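Local coordinates for isocitrate dehydrogenase [NAD] subunit 2, mitochondrial (Saccharomyces cerevisiae, PDB 3BLX), which forms part of an octameric mitochondrial enzyme that oxidises isocitrate to 2-oxoglutarate and CO2 with NAD+ in the citric acid cycle, at residues B[33-38]-B[289-294]; B[132-137]-B[239-244]. One frame throughout, in Å; residues are numbered along the deposited sequence.

Interaction 1. Residues B[33-38]-B[289-294]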
loop_
_atom_site.group_PDB
_atom_site.type_symbol
_atom_site.label_atom_id
_atom_site.label_comp_id
_atom_site.label_asym_id
_atom_site.label_seq_id
_atom_site.Cartn_x
_atom_site.Cartn_y
_atom_site.Cartn_z
ATOM N N GLY B 33 8.254 -34.833 -35.389
ATOM C CA GLY B 33 7.272 -34.885 -36.459
ATOM C C GLY B 33 7.796 -35.525 -37.727
ATOM O O GLY B 33 7.275 -36.545 -38.165
ATOM N N PRO B 34 8.838 -34.932 -38.320
ATOM C CA PRO B 34 9.450 -35.452 -39.548
ATOM C C PRO B 34 9.667 -36.969 -39.535
ATOM O O PRO B 34 9.137 -37.628 -40.418
ATOM C CB PRO B 34 10.791 -34.719 -39.604
ATOM C CG PRO B 34 10.518 -33.433 -38.943
ATOM C CD PRO B 34 9.528 -33.720 -37.845
ATOM N N GLU B 35 10.410 -37.502 -38.566
ATOM C CA GLU B 35 10.766 -38.930 -38.564
ATOM C C GLU B 35 9.584 -39.858 -38.319
ATOM O O GLU B 35 9.599 -41.012 -38.721
ATOM C CB GLU B 35 11.909 -39.238 -37.580
ATOM C CG GLU B 35 11.939 -38.339 -36.352
ATOM C CD GLU B 35 13.249 -38.435 -35.569
ATOM O OE1 GLU B 35 13.972 -39.438 -35.737
ATOM O OE2 GLU B 35 13.557 -37.508 -34.786
ATOM N N ILE B 36 8.548 -39.353 -37.679
ATOM C CA ILE B 36 7.364 -40.160 -37.460
ATOM C C ILE B 36 6.488 -40.164 -38.703
ATOM O O ILE B 36 5.824 -41.139 -39.000
ATOM C CB ILE B 36 6.595 -39.659 -36.245
ATOM C CG1 ILE B 36 7.280 -40.144 -34.981
ATOM C CG2 ILE B 36 5.175 -40.141 -36.251
ATOM C CD1 ILE B 36 6.518 -39.765 -33.744
ATOM N N SER B 37 6.495 -39.064 -39.437
ATOM C CA SER B 37 5.741 -39.012 -40.682
ATOM C C SER B 37 6.411 -39.898 -41.710
ATOM O O SER B 37 5.750 -40.531 -42.531
ATOM C CB SER B 37 5.670 -37.579 -41.208
ATOM O OG SER B 37 5.057 -36.714 -40.266
ATOM N N LYS B 38 7.741 -39.937 -41.660
ATOM C CA LYS B 38 8.521 -40.716 -42.616
ATOM C C LYS B 38 8.109 -42.159 -42.470
ATOM O O LYS B 38 7.870 -42.837 -43.457
ATOM C CB LYS B 38 10.020 -40.559 -42.351
ATOM C CG LYS B 38 10.945 -41.071 -43.452
ATOM C CD LYS B 38 12.303 -40.398 -43.328
ATOM C CE LYS B 38 13.240 -40.844 -44.416
ATOM N NZ LYS B 38 14.150 -41.933 -44.005
ATOM N N GLY B 289 15.638 -36.050 -34.019
ATOM C CA GLY B 289 16.834 -36.389 -34.765
ATOM C C GLY B 289 17.501 -37.660 -34.292
ATOM O O GLY B 289 18.037 -38.406 -35.105
ATOM N N GLN B 290 17.460 -37.901 -32.980
ATOM C CA GLN B 290 18.139 -39.042 -32.361
ATOM C C GLN B 290 17.514 -40.412 -32.715
ATOM O O GLN B 290 18.002 -41.453 -32.277
ATOM C CB GLN B 290 18.247 -38.852 -30.837
ATOM C CG GLN B 290 18.702 -37.463 -30.395
ATOM C CD GLN B 290 18.861 -37.349 -28.886
ATOM O OE1 GLN B 290 18.916 -38.356 -28.175
ATOM N NE2 GLN B 290 18.941 -36.117 -28.391
ATOM N N ASP B 291 16.443 -40.397 -33.510
ATOM C CA ASP B 291 15.772 -41.619 -33.966
ATOM C C ASP B 291 15.116 -42.454 -32.852
ATOM O O ASP B 291 15.002 -43.675 -32.964
ATOM C CB ASP B 291 16.751 -42.492 -34.747
ATOM C CG ASP B 291 16.095 -43.193 -35.928
ATOM O OD1 ASP B 291 16.111 -44.443 -35.971
ATOM O OD2 ASP B 291 15.553 -42.486 -36.813
ATOM N N LYS B 292 14.676 -41.805 -31.784
ATOM C CA LYS B 292 14.095 -42.528 -30.672
ATOM C C LYS B 292 12.563 -42.419 -30.645
ATOM O O LYS B 292 11.918 -43.026 -29.792
ATOM C CB LYS B 292 14.698 -42.049 -29.350
ATOM C CG LYS B 292 16.213 -42.163 -29.248
ATOM C CD LYS B 292 16.666 -41.979 -27.792
ATOM C CE LYS B 292 18.138 -41.609 -27.669
ATOM N NZ LYS B 292 18.511 -41.242 -26.258
ATOM N N ALA B 293 11.992 -41.666 -31.588
ATOM C CA ALA B 293 10.553 -41.369 -31.595
ATOM C C ALA B 293 9.699 -42.619 -31.707
ATOM O O ALA B 293 10.151 -43.625 -32.217
ATOM C CB ALA B 293 10.214 -40.418 -32.722
ATOM N N ASN B 294 8.456 -42.544 -31.246
ATOM C CA ASN B 294 7.542 -43.671 -31.351
ATOM C C ASN B 294 6.319 -43.367 -32.214
ATOM O O ASN B 294 5.412 -42.660 -31.785
ATOM C CB ASN B 294 7.126 -44.144 -29.962
ATOM C CG ASN B 294 6.262 -45.391 -30.007
ATOM O OD1 ASN B 294 5.804 -45.802 -31.068
ATOM N ND2 ASN B 294 6.030 -45.994 -28.848
#
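E35 and I36 of segment 33-38 meet loop 289-294. The contact joins an N-terminal helix of the isocitrate/isopropylmalate dehydrogenase fold to the loop that leads into helix 296-309. It is plain structural packing at the edge of the chain, away from the annotated sites. Segment 33-38 starts helix 33-45. E35 reaches out from the first turn with its chain extended beyond CG. G289 N donates to E35 OE2 at 2.7 Å, with 149° at the hydrogen. The N-H comes to the syn side of the carboxylate, 25° out of its plane. The other oxygen, E35 OE1, lies over the backbone of the loop, 3.3 Å from D291 CA. It also faces a like charge, with D291 OD2 3.6 Å from E35 OE1. This proximity would tend to raise the proton affinity of one of the two groups. D291 has its own anchor: OD1 is bonded to S344 OG of helix 343-352. An alanine at E35 would probably leave the N-H of G289 without its carboxylate mate and open a gap between helix and loop. I36 makes the apolar half of the contact. Its CG1 is anti to the carbonyl carbon (chi1 -78°), and the extended chain carries CD1 on along the loop. I36 CG1 packs 3.7 Å from A293 CB. A293 also touches I32. The amide of N294 is engaged elsewhere: OD1 with T296 OG1, ND2 with D336 OD2. Its backbone faces the helix, and I36 CD1 ends 3.7 Å from N294 O.

Interaction 2. Residues B[132-137]-B[239-244]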
loop_
_atom_site.group_PDB
_atom_site.type_symbol
_atom_site.label_atom_id
_atom_site.label_comp_id
_atom_site.label_asym_id
_atom_site.label_seq_id
_atom_site.Cartn_x
_atom_site.Cartn_y
_atom_site.Cartn_z
ATOM N N VAL B 132 -13.910 -45.703 -25.612
ATOM C CA VAL B 132 -14.132 -44.728 -26.680
ATOM C C VAL B 132 -14.884 -43.510 -26.129
ATOM O O VAL B 132 -16.000 -43.652 -25.626
ATOM C CB VAL B 132 -14.910 -45.336 -27.878
ATOM C CG1 VAL B 132 -15.122 -44.300 -28.942
ATOM C CG2 VAL B 132 -14.148 -46.489 -28.449
ATOM N N LEU B 133 -14.262 -42.328 -26.217
ATOM C CA LEU B 133 -14.870 -41.077 -25.765
ATOM C C LEU B 133 -15.017 -40.058 -26.900
ATOM O O LEU B 133 -14.055 -39.742 -27.574
ATOM C CB LEU B 133 -14.052 -40.476 -24.633
ATOM C CG LEU B 133 -14.577 -39.156 -24.051
ATOM C CD1 LEU B 133 -15.945 -39.353 -23.462
ATOM C CD2 LEU B 133 -13.649 -38.577 -23.005
ATOM N N ILE B 134 -16.225 -39.564 -27.128
ATOM C CA ILE B 134 -16.430 -38.497 -28.089
ATOM C C ILE B 134 -16.734 -37.210 -27.304
ATOM O O ILE B 134 -17.624 -37.172 -26.469
ATOM C CB ILE B 134 -17.581 -38.797 -29.070
ATOM C CG1 ILE B 134 -17.154 -39.810 -30.128
ATOM C CG2 ILE B 134 -17.960 -37.565 -29.827
ATOM C CD1 ILE B 134 -17.103 -41.191 -29.651
ATOM N N ARG B 135 -15.978 -36.150 -27.547
ATOM C CA ARG B 135 -16.219 -34.915 -26.835
ATOM C C ARG B 135 -16.508 -33.759 -27.791
ATOM O O ARG B 135 -15.994 -33.733 -28.898
ATOM C CB ARG B 135 -15.055 -34.617 -25.902
ATOM C CG ARG B 135 -13.996 -33.748 -26.491
ATOM C CD ARG B 135 -13.527 -32.712 -25.437
ATOM N NE ARG B 135 -12.311 -32.000 -25.835
ATOM C CZ ARG B 135 -11.109 -32.569 -25.962
ATOM N NH1 ARG B 135 -10.933 -33.867 -25.719
ATOM N NH2 ARG B 135 -10.070 -31.841 -26.340
ATOM N N GLU B 136 -17.362 -32.821 -27.364
ATOM C CA GLU B 136 -17.665 -31.625 -28.154
ATOM C C GLU B 136 -16.436 -30.680 -28.211
ATOM O O GLU B 136 -15.687 -30.572 -27.247
ATOM C CB GLU B 136 -18.877 -30.923 -27.539
ATOM C CG GLU B 136 -19.820 -30.250 -28.535
ATOM C CD GLU B 136 -19.301 -28.922 -29.071
ATOM O OE1 GLU B 136 -18.478 -28.274 -28.390
ATOM O OE2 GLU B 136 -19.725 -28.520 -30.178
ATOM N N ASN B 137 -16.212 -30.021 -29.342
ATOM C CA ASN B 137 -15.028 -29.175 -29.503
ATOM C C ASN B 137 -15.282 -27.679 -29.762
ATOM O O ASN B 137 -14.377 -26.855 -29.618
ATOM C CB ASN B 137 -14.145 -29.721 -30.624
ATOM C CG ASN B 137 -12.890 -30.386 -30.111
ATOM O OD1 ASN B 137 -12.571 -30.336 -28.918
ATOM N ND2 ASN B 137 -12.157 -31.011 -31.020
ATOM N N VAL B 239 -19.908 -46.395 -26.038
ATOM C CA VAL B 239 -19.322 -45.160 -26.506
ATOM C C VAL B 239 -19.809 -43.992 -25.626
ATOM O O VAL B 239 -21.009 -43.722 -25.540
ATOM C CB VAL B 239 -19.728 -44.944 -27.941
ATOM C CG1 VAL B 239 -19.723 -43.481 -28.304
ATOM C CG2 VAL B 239 -18.803 -45.705 -28.817
ATOM N N SER B 240 -18.885 -43.326 -24.951
ATOM C CA SER B 240 -19.243 -42.163 -24.133
ATOM C C SER B 240 -19.256 -40.829 -24.913
ATOM O O SER B 240 -18.347 -40.560 -25.698
ATOM C CB SER B 240 -18.280 -42.066 -22.967
ATOM O OG SER B 240 -18.224 -43.285 -22.265
ATOM N N VAL B 241 -20.295 -40.013 -24.731
ATOM C CA VAL B 241 -20.204 -38.597 -25.103
ATOM C C VAL B 241 -20.264 -37.652 -23.905
ATOM O O VAL B 241 -20.939 -37.908 -22.933
ATOM C CB VAL B 241 -21.322 -38.160 -26.013
ATOM C CG1 VAL B 241 -20.835 -38.012 -27.398
ATOM C CG2 VAL B 241 -22.491 -39.087 -25.869
ATOM N N CYS B 242 -19.594 -36.519 -24.000
ATOM C CA CYS B 242 -19.725 -35.511 -22.947
ATOM C C CYS B 242 -19.615 -34.123 -23.513
ATOM O O CYS B 242 -19.105 -33.934 -24.635
ATOM C CB CYS B 242 -18.667 -35.718 -21.879
ATOM S SG CYS B 242 -16.994 -35.554 -22.507
ATOM N N PRO B 243 -20.104 -33.129 -22.752
ATOM C CA PRO B 243 -19.966 -31.721 -23.152
ATOM C C PRO B 243 -18.496 -31.319 -23.112
ATOM O O PRO B 243 -17.692 -31.992 -22.456
ATOM C CB PRO B 243 -20.760 -30.961 -22.093
ATOM C CG PRO B 243 -21.591 -31.986 -21.380
ATOM C CD PRO B 243 -20.843 -33.280 -21.486
ATOM N N ASN B 244 -18.139 -30.256 -23.823
ATOM C CA ASN B 244 -16.730 -29.866 -23.929
ATOM C C ASN B 244 -16.007 -29.714 -22.572
ATOM O O ASN B 244 -14.814 -30.012 -22.467
ATOM C CB ASN B 244 -16.599 -28.595 -24.779
ATOM C CG ASN B 244 -15.208 -28.000 -24.725
ATOM O OD1 ASN B 244 -14.996 -26.976 -24.074
ATOM N ND2 ASN B 244 -14.247 -28.644 -25.389
#
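I134 and V241 lie side by side on neighbouring parallel strands, 130-136 and 238-242, in the central mixed sheet of the isocitrate/isopropylmalate dehydrogenase fold. V132 O takes S240 N at 3.0 Å, S240 O takes I134 N at 2.7 Å, and I134 O takes C242 N at 3.2 Å. A weaker bond from E136 N to C242 O follows at 3.4 Å, where the strands end. I134 and V241 point to one face, where V241 touches helix 162-178; the E136 side chain also reaches that helix. I134 CD1 meets V239 CG1 at 3.7 Å, and the CG1 branch of V241 lies against I134 CB. L133, R135, S240 and C242 point to the other face, where L133 and R135 touch helix 244-258. L133 CD1 fits between S240 CB and C242 SG. Along R135, CB lies 4.0 Å from C242 SG. The chain then bends at chi2 (138°), and CD passes the amide of N244. R135 NE is 3.9 Å from N244 ND2, which sits at the edge of the guanidinium, near its plane. The two flat groups are turned 45° apart. Both atoms are donors, so this is contact without a bond. At the tip, R135 NH2 is hydrogen-bonded to Y142 OH and makes a long, weak ion pair with D248. By similarity R135 binds substrate, Y142 is critical for catalysis and D248 binds magnesium, so the strand end probably helps to form the active site. The carboxylate of E136 stands at about a right angle to the amide of N244, and its OE1 bonds to E139 N. The main chain of E136 holds the asparagine: N244 ND2 donates to E136 O at 3.0 Å, with the oxygen close to the amide plane.

From the N terminus the chain first enters helix 33-45, whose opening turn supplies one side of interaction 1. It then runs through the central sheet. Strand 130-136 is later joined by strand 238-242, which lies parallel beside it and closes the smaller loop of interaction 2, with 101 residues between the segments. Loop 289-294 comes later and closes the larger loop, with 250 residues between its segments. In chain order interaction 2 lies wholly within the loop of interaction 1, and the two do not cross. Interaction 1 ties the N-terminal helix to the C-terminal part of the chain. Interaction 2 joins strands inside the sheet. Their centres are 30 Å apart, on opposite sides of the chain's centre.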